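Side-chain contacts in nematode fatty acid retinoid binding protein (Necator americanus, PDB 4XCP), which probably binds lipids such as fatty acids and retinol, and is found here with palmitic acid bound inside its helical body: residues K45-L48 with K49-K53; D35-Q38 with N39-D42; A90-G93 with P94-G98; K156-S160 with G161-K165. All blocks are in the same frame, centred on the assembly; numbering follows the deposited sequence.

Contact 1 (K45-L48 with K49-K53); sequences KTVL and KEVFK
T46 and E50, one helical turn apart, run side by side and point the same way. The methyl CG2 of T46 lies against the carboxylate, 3.4 Å from E50 OE2. The glutamate reaches this place because its CG is anti to its own carbonyl carbon (chi1 -74°) and the chain stays extended beyond it; the same torsion sets E50 CG close over the carbonyl oxygen T46 O, at 3.3 Å. One step along the helix V47 and V51 repeat the spacing with apolar groups, more loosely: V47 CG1 and V51 CG2 are 4.5 Å apart. V51 CG2, the branch beside the backbone N, also sits 3.3 Å from V47 O.

Beneath these side chains the backbone is regular. K49 N donates to K45 O at 3.0 Å, E50 N to T46 O at 2.9 Å, V51 N to V47 O and F52 N to L48 O likewise, and all four N-H...O angles fall at 163-164°, so no bond in this series is strained.

The outer shell fixes the polar ends. E50 OE1 forms a salt bridge with K70 of helix 60-70, on which V47 and V51 also rest, while K49 NZ is hydrogen-bonded to Y115 O and F52 stacks its ring with that of Y115. L48 faces inward and touches a bound palmitic acid. Regular i to i+4 bonding, with charged groups on one face and a ligand-facing leucine on another, marks helix 42-53 as an amphipathic alpha helix in the wall of an all-helical lipid-binding fold.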
ATOM      1  N   LYS A  45     -12.690   9.879  -4.985  1.00 15.62           N
ATOM      2  CA  LYS A  45     -12.140   9.047  -6.063  1.00 15.42           C
ATOM      3  C   LYS A  45     -11.861   9.868  -7.319  1.00 18.44           C
ATOM      4  O   LYS A  45     -10.834   9.655  -7.946  1.00 17.80           O
ATOM      5  CB  LYS A  45     -13.115   7.914  -6.397  1.00 15.88           C
ATOM      6  CG  LYS A  45     -13.206   6.850  -5.303  1.00 21.73           C
ATOM      7  CD  LYS A  45     -14.479   6.098  -5.610  1.00 30.98           C
ATOM      8  CE  LYS A  45     -14.777   4.927  -4.759  1.00 35.15           C
ATOM      9  NZ  LYS A  45     -15.983   4.243  -5.311  1.00 33.45           N
ATOM     10  N   THR A  46     -12.757  10.824  -7.669  1.00 14.96           N
ATOM     11  CA  THR A  46     -12.530  11.699  -8.821  1.00 15.55           C
ATOM     12  C   THR A  46     -11.257  12.517  -8.606  1.00 18.96           C
ATOM     13  O   THR A  46     -10.413  12.592  -9.503  1.00 18.71           O
ATOM     14  CB  THR A  46     -13.734  12.605  -9.067  1.00 18.31           C
ATOM     15  OG1 THR A  46     -14.781  11.764  -9.514  1.00 18.51           O
ATOM     16  CG2 THR A  46     -13.447  13.695 -10.125  1.00 15.84           C
ATOM     17  N   VAL A  47     -11.131  13.128  -7.414  1.00 14.73           N
ATOM     18  CA  VAL A  47     -10.001  13.988  -7.076  1.00 15.24           C
ATOM     19  C   VAL A  47      -8.677  13.187  -7.037  1.00 18.45           C
ATOM     20  O   VAL A  47      -7.674  13.662  -7.577  1.00 17.04           O
ATOM     21  CB  VAL A  47     -10.290  14.824  -5.799  1.00 20.01           C
ATOM     22  CG1 VAL A  47      -9.062  15.609  -5.351  1.00 20.56           C
ATOM     23  CG2 VAL A  47     -11.454  15.791  -6.058  1.00 19.43           C
ATOM     24  N   LEU A  48      -8.703  11.949  -6.502  1.00 16.65           N
ATOM     25  CA  LEU A  48      -7.508  11.091  -6.474  1.00 16.51           C
ATOM     26  C   LEU A  48      -7.052  10.741  -7.888  1.00 20.17           C
ATOM     27  O   LEU A  48      -5.862  10.870  -8.203  1.00 20.57           O
ATOM     28  CB  LEU A  48      -7.737   9.820  -5.626  1.00 16.11           C
ATOM     29  CG  LEU A  48      -7.869  10.055  -4.106  1.00 20.13           C
ATOM     30  CD1 LEU A  48      -8.337   8.795  -3.405  1.00 19.74           C
ATOM     31  CD2 LEU A  48      -6.546  10.550  -3.484  1.00 20.25           C
ATOM     32  N   LYS A  49      -8.003  10.364  -8.746  1.00 16.03           N
ATOM     33  CA  LYS A  49      -7.760  10.036 -10.146  1.00 17.30           C
ATOM     34  C   LYS A  49      -7.202  11.253 -10.906  1.00 21.89           C
ATOM     35  O   LYS A  49      -6.209  11.111 -11.625  1.00 21.62           O
ATOM     36  CB  LYS A  49      -9.055   9.514 -10.799  1.00 21.30           C
ATOM     37  CG  LYS A  49      -8.913   9.132 -12.274  1.00 34.54           C
ATOM     38  CD  LYS A  49     -10.209   8.577 -12.819  1.00 48.18           C
ATOM     39  CE  LYS A  49     -10.120   8.225 -14.291  1.00 64.46           C
ATOM     40  NZ  LYS A  49      -9.263   7.035 -14.542  1.00 71.27           N
ATOM     41  N   GLU A  50      -7.813  12.443 -10.730  1.00 18.41           N
ATOM     42  CA  GLU A  50      -7.338  13.681 -11.387  1.00 19.03           C
ATOM     43  C   GLU A  50      -5.908  14.044 -10.946  1.00 22.87           C
ATOM     44  O   GLU A  50      -5.094  14.416 -11.782  1.00 23.11           O
ATOM     45  CB  GLU A  50      -8.289  14.862 -11.105  1.00 19.93           C
ATOM     46  CG  GLU A  50      -9.578  14.772 -11.891  1.00 22.86           C
ATOM     47  CD  GLU A  50     -10.653  15.744 -11.461  1.00 27.34           C
ATOM     48  OE1 GLU A  50     -10.512  16.368 -10.388  1.00 17.97           O
ATOM     49  OE2 GLU A  50     -11.682  15.818 -12.161  1.00 22.12           O
ATOM     50  N   VAL A  51      -5.606  13.939  -9.639  1.00 19.04           N
ATOM     51  CA  VAL A  51      -4.253  14.204  -9.138  1.00 19.25           C
ATOM     52  C   VAL A  51      -3.276  13.175  -9.760  1.00 22.83           C
ATOM     53  O   VAL A  51      -2.236  13.559 -10.270  1.00 22.26           O
ATOM     54  CB  VAL A  51      -4.181  14.245  -7.580  1.00 22.01           C
ATOM     55  CG1 VAL A  51      -2.724  14.266  -7.086  1.00 21.58           C
ATOM     56  CG2 VAL A  51      -4.932  15.458  -7.045  1.00 21.45           C
ATOM     57  N   PHE A  52      -3.630  11.887  -9.750  1.00 21.67           N
ATOM     58  CA  PHE A  52      -2.769  10.859 -10.324  1.00 21.95           C
ATOM     59  C   PHE A  52      -2.495  11.143 -11.817  1.00 26.40           C
ATOM     60  O   PHE A  52      -1.343  11.081 -12.257  1.00 25.22           O
ATOM     61  CB  PHE A  52      -3.346   9.434 -10.131  1.00 23.53           C
ATOM     62  CG  PHE A  52      -2.489   8.395 -10.840  1.00 25.06           C
ATOM     63  CD1 PHE A  52      -1.325   7.905 -10.248  1.00 28.12           C
ATOM     64  CD2 PHE A  52      -2.799   7.977 -12.132  1.00 27.34           C
ATOM     65  CE1 PHE A  52      -0.502   6.982 -10.928  1.00 28.93           C
ATOM     66  CE2 PHE A  52      -1.991   7.036 -12.801  1.00 30.40           C
ATOM     67  CZ  PHE A  52      -0.847   6.552 -12.191  1.00 27.89           C
ATOM     68  N   LYS A  53      -3.553  11.479 -12.572  1.00 23.73           N
ATOM     69  CA  LYS A  53      -3.471  11.771 -14.004  1.00 23.67           C
ATOM     70  C   LYS A  53      -2.655  13.032 -14.341  1.00 28.04           C
ATOM     71  O   LYS A  53      -2.082  13.092 -15.425  1.00 30.00           O
ATOM     72  CB  LYS A  53      -4.870  11.823 -14.633  1.00 25.77           C
ATOM     73  CG  LYS A  53      -5.526  10.443 -14.768  1.00 44.41           C
ATOM     74  CD  LYS A  53      -4.896   9.569 -15.853  1.00 60.46           C
ATOM     75  CE  LYS A  53      -5.176   8.105 -15.614  1.00 78.11           C
ATOM     76  NZ  LYS A  53      -4.605   7.250 -16.691  1.00 89.06           N
TER

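Contact 2 (D35-Q38 with N39-D42); sequences DFLQ and NLSD. With PLM (palmitic acid), chain B.
L40 N donates to L37 O from well above the carbonyl plane, 64° out of it, over 3.3 Å; such an i to i+3 bond, off the lone pairs, shows the chain tightening as it leaves the helix. One residue earlier the spacing is still helical, N39 N giving its hydrogen to D35 O at 3.1 Å. Past the turn a water spans the opening chain, donating to both Q38 O and L40 O.

The tight turn brings the L40 side chain back over residues it has just passed. Its two methyls divide the work: CD2 lies over one face of the F36 ring, 4.0 Å from CZ, and CD1 meets L37 CD2, also at 4.0 Å. F36 has its CG anti to the backbone N (chi1 171°), which directs the ring inward. There the ring presents its edge to palmitic acid, F36 CE2 standing 3.3 Å from the ligand's CA carbon. L37 CD2 touches the same carbon at 3.7 Å, so both side chains border the bound palmitic acid, which is also hydrogen-bonded to K111.

S41 then caps helix 42-53, its OG bonded to D44 N. L40 touches L74 of helix 72-90 and L48 of helix 42-53, while F36 packs on K77, V78 and L81 of helix 72-90.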
ATOM      1  N   ASP A  35      -9.688   1.012   5.807  1.00 16.06           N
ATOM      2  CA  ASP A  35     -10.689   2.004   6.175  1.00 15.15           C
ATOM      3  C   ASP A  35     -10.551   3.291   5.390  1.00 18.53           C
ATOM      4  O   ASP A  35     -11.575   3.872   5.021  1.00 17.92           O
ATOM      5  CB  ASP A  35     -10.743   2.248   7.687  1.00 17.20           C
ATOM      6  CG  ASP A  35     -11.684   1.270   8.373  1.00 23.23           C
ATOM      7  OD1 ASP A  35     -12.620   0.780   7.707  1.00 24.72           O
ATOM      8  OD2 ASP A  35     -11.473   0.981   9.570  1.00 21.53           O
ATOM      9  N   PHE A  36      -9.311   3.688   5.033  1.00 15.34           N
ATOM     10  CA  PHE A  36      -9.109   4.877   4.197  1.00 14.22           C
ATOM     11  C   PHE A  36      -9.820   4.685   2.851  1.00 17.24           C
ATOM     12  O   PHE A  36     -10.546   5.574   2.406  1.00 14.95           O
ATOM     13  CB  PHE A  36      -7.600   5.149   3.958  1.00 15.66           C
ATOM     14  CG  PHE A  36      -7.390   6.242   2.934  1.00 16.73           C
ATOM     15  CD1 PHE A  36      -7.464   7.582   3.297  1.00 18.82           C
ATOM     16  CD2 PHE A  36      -7.187   5.931   1.593  1.00 18.82           C
ATOM     17  CE1 PHE A  36      -7.330   8.588   2.344  1.00 19.38           C
ATOM     18  CE2 PHE A  36      -7.036   6.940   0.642  1.00 20.80           C
ATOM     19  CZ  PHE A  36      -7.120   8.261   1.021  1.00 18.67           C
ATOM     20  N   LEU A  37      -9.578   3.528   2.193  1.00 15.53           N
ATOM     21  CA  LEU A  37     -10.174   3.210   0.891  1.00 15.51           C
ATOM     22  C   LEU A  37     -11.684   3.015   0.964  1.00 16.20           C
ATOM     23  O   LEU A  37     -12.409   3.505   0.100  1.00 15.10           O
ATOM     24  CB  LEU A  37      -9.520   1.946   0.274  1.00 15.95           C
ATOM     25  CG  LEU A  37      -8.053   2.058  -0.205  1.00 21.35           C
ATOM     26  CD1 LEU A  37      -7.548   0.690  -0.700  1.00 22.16           C
ATOM     27  CD2 LEU A  37      -7.895   3.080  -1.334  1.00 19.98           C
ATOM     28  N   GLN A  38     -12.154   2.273   1.973  1.00 13.65           N
ATOM     29  CA  GLN A  38     -13.585   1.980   2.164  1.00 13.51           C
ATOM     30  C   GLN A  38     -14.430   3.262   2.283  1.00 18.50           C
ATOM     31  O   GLN A  38     -15.537   3.324   1.740  1.00 18.34           O
ATOM     32  CB  GLN A  38     -13.766   1.137   3.423  1.00 14.57           C
ATOM     33  CG  GLN A  38     -15.195   0.645   3.651  1.00 14.99           C
ATOM     34  CD  GLN A  38     -15.260  -0.126   4.926  1.00 21.71           C
ATOM     35  OE1 GLN A  38     -14.473  -1.035   5.138  1.00 17.40           O
ATOM     36  NE2 GLN A  38     -16.213   0.200   5.796  1.00 14.03           N
ATOM     37  N   ASN A  39     -13.867   4.291   2.952  1.00 14.79           N
ATOM     38  CA  ASN A  39     -14.501   5.573   3.240  1.00 14.16           C
ATOM     39  C   ASN A  39     -14.633   6.485   2.034  1.00 17.42           C
ATOM     40  O   ASN A  39     -15.444   7.392   2.062  1.00 18.63           O
ATOM     41  CB  ASN A  39     -13.704   6.316   4.317  1.00 16.46           C
ATOM     42  CG  ASN A  39     -13.854   5.837   5.739  1.00 39.27           C
ATOM     43  OD1 ASN A  39     -12.947   6.017   6.562  1.00 36.94           O
ATOM     44  ND2 ASN A  39     -14.993   5.265   6.084  1.00 37.23           N
ATOM     45  N   LEU A  40     -13.844   6.285   0.994  1.00 13.74           N
ATOM     46  CA  LEU A  40     -13.847   7.192  -0.159  1.00 13.02           C
ATOM     47  C   LEU A  40     -15.223   7.425  -0.784  1.00 16.38           C
ATOM     48  O   LEU A  40     -15.938   6.476  -1.145  1.00 15.93           O
ATOM     49  CB  LEU A  40     -12.839   6.750  -1.237  1.00 12.69           C
ATOM     50  CG  LEU A  40     -11.363   6.684  -0.795  1.00 17.59           C
ATOM     51  CD1 LEU A  40     -10.476   6.044  -1.897  1.00 17.29           C
ATOM     52  CD2 LEU A  40     -10.818   8.077  -0.376  1.00 16.99           C
ATOM     53  N   SER A  41     -15.581   8.712  -0.905  1.00 12.09           N
ATOM     54  CA  SER A  41     -16.828   9.125  -1.557  1.00 11.88           C
ATOM     55  C   SER A  41     -16.569   9.104  -3.070  1.00 17.90           C
ATOM     56  O   SER A  41     -15.424   8.973  -3.503  1.00 16.25           O
ATOM     57  CB  SER A  41     -17.191  10.545  -1.132  1.00 12.38           C
ATOM     58  OG  SER A  41     -16.201  11.447  -1.619  1.00 15.18           O
ATOM     59  N   ASP A  42     -17.622   9.278  -3.876  1.00 17.43           N
ATOM     60  CA  ASP A  42     -17.467   9.344  -5.319  1.00 18.12           C
ATOM     61  C   ASP A  42     -16.536  10.549  -5.704  1.00 18.73           C
ATOM     62  O   ASP A  42     -15.651  10.409  -6.543  1.00 16.33           O
ATOM     63  CB  ASP A  42     -18.858   9.431  -5.970  1.00 20.96           C
ATOM     64  CG  ASP A  42     -18.828   9.778  -7.428  1.00 31.38           C
ATOM     65  OD1 ASP A  42     -18.500   8.892  -8.238  1.00 35.26           O
ATOM     66  OD2 ASP A  42     -19.129  10.928  -7.757  1.00 30.51           O
TER
HETATM   67  C1  PLM B 201      -3.694  -0.967  -3.061  1.00 53.44           C
HETATM   68  O1  PLM B 201      -4.120  -0.052  -2.236  1.00 57.60           O
HETATM   69  O2  PLM B 201      -2.610  -1.518  -2.941  1.00 55.61           O
HETATM   70  C2  PLM B 201      -4.662  -1.291  -4.162  1.00 46.98           C
HETATM   71  C3  PLM B 201      -5.951  -0.473  -4.198  1.00 43.07           C
HETATM   72  C4  PLM B 201      -5.810   0.872  -4.881  1.00 41.00           C
HETATM   73  C5  PLM B 201      -7.081   1.693  -4.909  1.00 38.87           C
HETATM   74  C6  PLM B 201      -7.007   2.949  -5.764  1.00 39.01           C
HETATM   75  C7  PLM B 201      -7.160   4.262  -5.009  1.00 38.20           C
HETATM   76  C8  PLM B 201      -5.934   4.647  -4.229  1.00 37.63           C
HETATM   77  C9  PLM B 201      -6.075   5.873  -3.396  1.00 37.04           C
HETATM   78  CA  PLM B 201      -5.491   5.742  -2.018  1.00 39.44           C
HETATM   79  CB  PLM B 201      -4.093   6.277  -1.805  1.00 42.30           C
HETATM   80  CC  PLM B 201      -3.624   6.244  -0.340  1.00 44.30           C
HETATM   81  CD  PLM B 201      -3.207   4.869   0.220  1.00 44.97           C
HETATM   82  CE  PLM B 201      -4.352   3.901   0.526  1.00 43.88           C
HETATM   83  CF  PLM B 201      -3.948   2.636   1.237  1.00 43.22           C
HETATM   84  CG  PLM B 201      -3.444   1.517   0.350  1.00 42.05           C
HETATM   85  O   HOH W   1     -15.954   3.714  -0.874  1.00 13.52           O

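Contact 3 (A90-G93 with P94-G98); sequences AALG and PEAKG
L92 and A96 supply the apolar part of this helix start: the methyl L92 CD2 meets A96 CB at 3.8 Å, while the other branch, L92 CD1, lies 3.6 Å from the carbonyl oxygen A96 O. L92 also runs alongside the base of K97, with L92 CB and K97 CB 4.1 Å apart. These two residues flank the first turn at the positions of a hydrophobic staple, although one partner is the aliphatic part of a lysine and the resemblance is partial. The leucine also touches D146 and Q150 of helix 141-150.

Backbone bonds make the turn itself. G93 is the N-cap, and its carbonyl oxygen G93 O accepts from K97 N at 3.0 Å, the donor lying nearly along the C=O axis (169°). The next bond, G98 N to P94 O at 3.0 Å, continues the helix. P94 takes the first helical position, where its missing N-H costs no i to i+4 bond.

Solvent and charge provide the third kind of link. K97 CG is anti to the backbone N and the chain folds back at its third torsion (-77°), which brings K97 CE to 3.6 Å from L92 O. A water donates to L92 O at 3.0 Å and accepts a weak bond from K97 NZ at 3.3 Å.

Because G93 has no side chain to cap with, the local polar work falls to backbone, water and a neighbour: G93 N is bonded to D146 OD2. That carboxylate, set at the amino end of helix 94-115, would probably be stabilised by the helix dipole.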
ATOM      1  N   ALA A  90      11.384   5.178   9.017  1.00 27.10           N
ATOM      2  CA  ALA A  90      12.509   5.909   9.612  1.00 27.71           C
ATOM      3  C   ALA A  90      13.121   5.187  10.838  1.00 30.59           C
ATOM      4  O   ALA A  90      14.316   5.324  11.082  1.00 30.73           O
ATOM      5  CB  ALA A  90      12.077   7.324   9.997  1.00 28.61           C
ATOM      6  N   ALA A  91      12.301   4.422  11.595  1.00 26.51           N
ATOM      7  CA  ALA A  91      12.735   3.660  12.769  1.00 26.33           C
ATOM      8  C   ALA A  91      13.387   2.309  12.394  1.00 29.05           C
ATOM      9  O   ALA A  91      13.940   1.641  13.255  1.00 29.57           O
ATOM     10  CB  ALA A  91      11.559   3.443  13.713  1.00 26.96           C
ATOM     11  N   LEU A  92      13.351   1.916  11.109  1.00 25.03           N
ATOM     12  CA  LEU A  92      13.942   0.641  10.698  1.00 23.29           C
ATOM     13  C   LEU A  92      15.428   0.711  10.386  1.00 29.66           C
ATOM     14  O   LEU A  92      15.920   1.731   9.912  1.00 29.95           O
ATOM     15  CB  LEU A  92      13.199   0.079   9.462  1.00 21.34           C
ATOM     16  CG  LEU A  92      11.710  -0.275   9.595  1.00 22.05           C
ATOM     17  CD1 LEU A  92      11.130  -0.663   8.223  1.00 19.19           C
ATOM     18  CD2 LEU A  92      11.513  -1.427  10.540  1.00 21.44           C
ATOM     19  N   GLY A  93      16.114  -0.415  10.585  1.00 27.22           N
ATOM     20  CA  GLY A  93      17.504  -0.608  10.201  1.00 26.98           C
ATOM     21  C   GLY A  93      17.566  -0.763   8.689  1.00 29.06           C
ATOM     22  O   GLY A  93      16.516  -0.884   8.057  1.00 27.20           O
ATOM     23  N   PRO A  94      18.763  -0.747   8.064  1.00 26.48           N
ATOM     24  CA  PRO A  94      18.831  -0.794   6.582  1.00 25.45           C
ATOM     25  C   PRO A  94      18.115  -1.951   5.869  1.00 27.31           C
ATOM     26  O   PRO A  94      17.568  -1.736   4.793  1.00 26.10           O
ATOM     27  CB  PRO A  94      20.338  -0.842   6.286  1.00 27.93           C
ATOM     28  CG  PRO A  94      20.992  -0.301   7.494  1.00 33.63           C
ATOM     29  CD  PRO A  94      20.104  -0.580   8.669  1.00 29.12           C
ATOM     30  N   GLU A  95      18.172  -3.174   6.416  1.00 22.34           N
ATOM     31  CA  GLU A  95      17.555  -4.328   5.765  1.00 20.53           C
ATOM     32  C   GLU A  95      16.023  -4.243   5.716  1.00 21.64           C
ATOM     33  O   GLU A  95      15.454  -4.357   4.632  1.00 21.22           O
ATOM     34  CB  GLU A  95      18.042  -5.639   6.404  1.00 21.81           C
ATOM     35  CG  GLU A  95      17.539  -6.885   5.692  1.00 24.34           C
ATOM     36  CD  GLU A  95      17.843  -8.166   6.436  1.00 30.97           C
ATOM     37  OE1 GLU A  95      18.027  -8.107   7.672  1.00 22.18           O
ATOM     38  OE2 GLU A  95      17.903  -9.231   5.784  1.00 23.10           O
ATOM     39  N   ALA A  96      15.364  -4.036   6.872  1.00 17.58           N
ATOM     40  CA  ALA A  96      13.900  -3.937   6.936  1.00 16.68           C
ATOM     41  C   ALA A  96      13.409  -2.679   6.193  1.00 21.61           C
ATOM     42  O   ALA A  96      12.351  -2.736   5.561  1.00 18.38           O
ATOM     43  CB  ALA A  96      13.424  -3.940   8.380  1.00 17.63           C
ATOM     44  N   LYS A  97      14.214  -1.572   6.203  1.00 20.97           N
ATOM     45  CA  LYS A  97      13.888  -0.342   5.455  1.00 21.63           C
ATOM     46  C   LYS A  97      13.844  -0.656   3.944  1.00 24.92           C
ATOM     47  O   LYS A  97      12.878  -0.292   3.278  1.00 23.90           O
ATOM     48  CB  LYS A  97      14.899   0.782   5.748  1.00 24.86           C
ATOM     49  CG  LYS A  97      14.494   2.152   5.188  1.00 32.86           C
ATOM     50  CD  LYS A  97      15.508   3.266   5.545  1.00 43.66           C
ATOM     51  CE  LYS A  97      15.389   3.760   6.977  1.00 58.28           C
ATOM     52  NZ  LYS A  97      16.353   4.852   7.285  1.00 65.84           N
ATOM     53  N   GLY A  98      14.862  -1.362   3.445  1.00 22.28           N
ATOM     54  CA  GLY A  98      14.933  -1.781   2.045  1.00 22.06           C
ATOM     55  C   GLY A  98      13.738  -2.615   1.629  1.00 24.17           C
ATOM     56  O   GLY A  98      13.150  -2.376   0.570  1.00 22.82           O
TER
HETATM   57  O   HOH W   2      18.447   2.632   8.483  1.00 45.70           O

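Contact 4 (K156-S160 with G161-K165); sequences KVFES and GKAAK
S160 OG bridges the two helices, acting as donor and acceptor at once. It donates to K156 O at 2.7 Å and accepts from K162 N at 3.2 Å, across the break between the helices. To do so it occupies the crowded position between its backbone N and carbonyl carbon (chi1 66°). K156 O has a second donor, S160 N at 2.8 Å, which reaches it from the opposite face of its carbonyl plane, so this oxygen is gripped twice by one residue.

V157 O is taken by A163 N, six residues on, at 3.0 Å; the donor stands 36° above the carbonyl plane. F158 O receives a weak bond from G161 N at 3.5 Å and a firmer one from a water at 2.7 Å. The same water accepts from A164 N at 3.0 Å and so stitches the last turn of one helix to the first turn of the next. G161 O accepts from K165 N, beginning the new helix.

Below these bonds A163 CB packs against V157 CG1 and F158 CD1. Helix 122-138 covers this apolar side, V129 touching A163 and the Y136 ring stacking with F158, while Y136 OH is bonded to E159 OE2.

G161 turns the chain with a positive phi (93°); it is the first residue to leave helical backbone angles and also the N-cap of helix 162-167. The chemistry implies a bend between consecutive helices in which the first N-H groups of the new helix find separate acceptors: K162 N the serine hydroxyl, A163 N the carbonyl oxygen V157 O, and A164 N the water.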
ATOM      1  N   LYS A 156       2.305 -10.317  10.949  1.00 23.48           N
ATOM      2  CA  LYS A 156       1.344 -11.385  11.251  1.00 24.64           C
ATOM      3  C   LYS A 156       0.746 -11.999   9.962  1.00 27.59           C
ATOM      4  O   LYS A 156       0.621 -13.209   9.870  1.00 27.87           O
ATOM      5  CB  LYS A 156       0.235 -10.857  12.176  1.00 28.00           C
ATOM      6  CG  LYS A 156      -0.548 -11.955  12.888  1.00 48.41           C
ATOM      7  CD  LYS A 156      -1.700 -11.404  13.706  1.00 60.89           C
ATOM      8  CE  LYS A 156      -2.563 -12.504  14.279  1.00 74.82           C
ATOM      9  NZ  LYS A 156      -3.666 -11.958  15.116  1.00 85.22           N
ATOM     10  N   VAL A 157       0.411 -11.169   8.969  1.00 24.29           N
ATOM     11  CA  VAL A 157      -0.092 -11.613   7.659  1.00 23.73           C
ATOM     12  C   VAL A 157       0.938 -12.553   6.993  1.00 26.24           C
ATOM     13  O   VAL A 157       0.565 -13.583   6.418  1.00 25.63           O
ATOM     14  CB  VAL A 157      -0.481 -10.380   6.778  1.00 26.11           C
ATOM     15  CG1 VAL A 157      -0.491 -10.707   5.289  1.00 25.40           C
ATOM     16  CG2 VAL A 157      -1.828  -9.823   7.220  1.00 25.76           C
ATOM     17  N   PHE A 158       2.228 -12.205   7.110  1.00 23.29           N
ATOM     18  CA  PHE A 158       3.329 -13.012   6.575  1.00 23.69           C
ATOM     19  C   PHE A 158       3.571 -14.268   7.396  1.00 29.06           C
ATOM     20  O   PHE A 158       3.535 -15.357   6.845  1.00 28.27           O
ATOM     21  CB  PHE A 158       4.621 -12.187   6.436  1.00 24.97           C
ATOM     22  CG  PHE A 158       4.529 -10.983   5.523  1.00 25.46           C
ATOM     23  CD1 PHE A 158       4.006 -11.101   4.237  1.00 28.51           C
ATOM     24  CD2 PHE A 158       5.055  -9.756   5.911  1.00 27.14           C
ATOM     25  CE1 PHE A 158       3.919  -9.986   3.397  1.00 29.46           C
ATOM     26  CE2 PHE A 158       4.986  -8.646   5.068  1.00 29.64           C
ATOM     27  CZ  PHE A 158       4.393  -8.761   3.828  1.00 28.25           C
ATOM     28  N   GLU A 159       3.749 -14.122   8.715  1.00 28.52           N
ATOM     29  CA  GLU A 159       4.032 -15.214   9.662  1.00 29.78           C
ATOM     30  C   GLU A 159       2.928 -16.257   9.822  1.00 34.96           C
ATOM     31  O   GLU A 159       3.246 -17.432   9.977  1.00 34.82           O
ATOM     32  CB  GLU A 159       4.410 -14.649  11.046  1.00 31.74           C
ATOM     33  CG  GLU A 159       5.795 -14.017  11.100  1.00 38.16           C
ATOM     34  CD  GLU A 159       6.955 -14.957  10.811  1.00 47.80           C
ATOM     35  OE1 GLU A 159       6.869 -16.148  11.186  1.00 46.12           O
ATOM     36  OE2 GLU A 159       7.960 -14.497  10.223  1.00 33.72           O
ATOM     37  N   SER A 160       1.642 -15.836   9.815  1.00 31.75           N
ATOM     38  CA  SER A 160       0.492 -16.736   9.976  1.00 32.08           C
ATOM     39  C   SER A 160       0.240 -17.666   8.794  1.00 36.77           C
ATOM     40  O   SER A 160      -0.536 -18.614   8.929  1.00 38.43           O
ATOM     41  CB  SER A 160      -0.780 -15.930  10.224  1.00 34.31           C
ATOM     42  OG  SER A 160      -1.092 -15.174   9.064  1.00 34.87           O
ATOM     43  N   GLY A 161       0.815 -17.353   7.638  1.00 31.30           N
ATOM     44  CA  GLY A 161       0.573 -18.106   6.413  1.00 30.59           C
ATOM     45  C   GLY A 161      -0.564 -17.509   5.597  1.00 32.50           C
ATOM     46  O   GLY A 161      -0.920 -18.045   4.546  1.00 32.10           O
ATOM     47  N   LYS A 162      -1.135 -16.383   6.065  1.00 28.70           N
ATOM     48  CA  LYS A 162      -2.232 -15.676   5.392  1.00 28.37           C
ATOM     49  C   LYS A 162      -1.829 -15.183   3.997  1.00 29.44           C
ATOM     50  O   LYS A 162      -2.584 -15.384   3.041  1.00 28.62           O
ATOM     51  CB  LYS A 162      -2.765 -14.526   6.264  1.00 31.36           C
ATOM     52  CG  LYS A 162      -4.172 -14.084   5.895  1.00 49.73           C
ATOM     53  CD  LYS A 162      -4.707 -13.018   6.854  1.00 57.00           C
ATOM     54  CE  LYS A 162      -6.092 -12.542   6.483  1.00 66.90           C
ATOM     55  NZ  LYS A 162      -7.144 -13.558   6.773  1.00 75.40           N
ATOM     56  N   ALA A 163      -0.629 -14.587   3.866  1.00 24.98           N
ATOM     57  CA  ALA A 163      -0.132 -14.117   2.564  1.00 23.81           C
ATOM     58  C   ALA A 163       0.105 -15.303   1.607  1.00 27.65           C
ATOM     59  O   ALA A 163      -0.254 -15.209   0.432  1.00 27.27           O
ATOM     60  CB  ALA A 163       1.154 -13.314   2.737  1.00 23.63           C
ATOM     61  N   ALA A 164       0.678 -16.417   2.120  1.00 24.91           N
ATOM     62  CA  ALA A 164       0.954 -17.618   1.330  1.00 25.08           C
ATOM     63  C   ALA A 164      -0.333 -18.261   0.827  1.00 29.35           C
ATOM     64  O   ALA A 164      -0.388 -18.645  -0.332  1.00 28.57           O
ATOM     65  CB  ALA A 164       1.778 -18.613   2.136  1.00 26.26           C
ATOM     66  N   LYS A 165      -1.376 -18.338   1.678  1.00 28.56           N
ATOM     67  CA  LYS A 165      -2.706 -18.867   1.332  1.00 29.69           C
ATOM     68  C   LYS A 165      -3.291 -18.075   0.153  1.00 33.38           C
ATOM     69  O   LYS A 165      -3.728 -18.681  -0.818  1.00 34.56           O
ATOM     70  CB  LYS A 165      -3.661 -18.774   2.536  1.00 33.61           C
ATOM     71  CG  LYS A 165      -3.906 -20.098   3.250  1.00 58.47           C
ATOM     72  CD  LYS A 165      -4.685 -19.910   4.561  1.00 73.45           C
ATOM     73  CE  LYS A 165      -3.786 -19.731   5.771  1.00 85.27           C
ATOM     74  NZ  LYS A 165      -4.521 -19.180   6.943  1.00 92.47           N
TER
HETATM   75  O   HOH W   3       2.356 -16.150   4.590  1.00 26.34           O

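Contacts 1 and 2 form a pair: their centres lie 14 Å apart, and they meet where L48 CD1 packs on L40 CD1 at 3.8 Å and K45 CG on L40 CB at 4.1 Å. Both reach bound palmitic acid, contact 2 through F36 and L37, contact 1 through L48. Contacts 3 and 4 are more peripheral to the lipids, the side chain of K97 being about 9 Å from a palmitic acid and that of F158 about 12 Å. Their nearest atoms are about 9 Å apart. Contact 3 lies across the chain's centre from contacts 1 and 2, about 31 Å and 30 Å away between centres. Contacts 2, 3 and 4 shape helix junctions, whereas contact 1 is mid-helix.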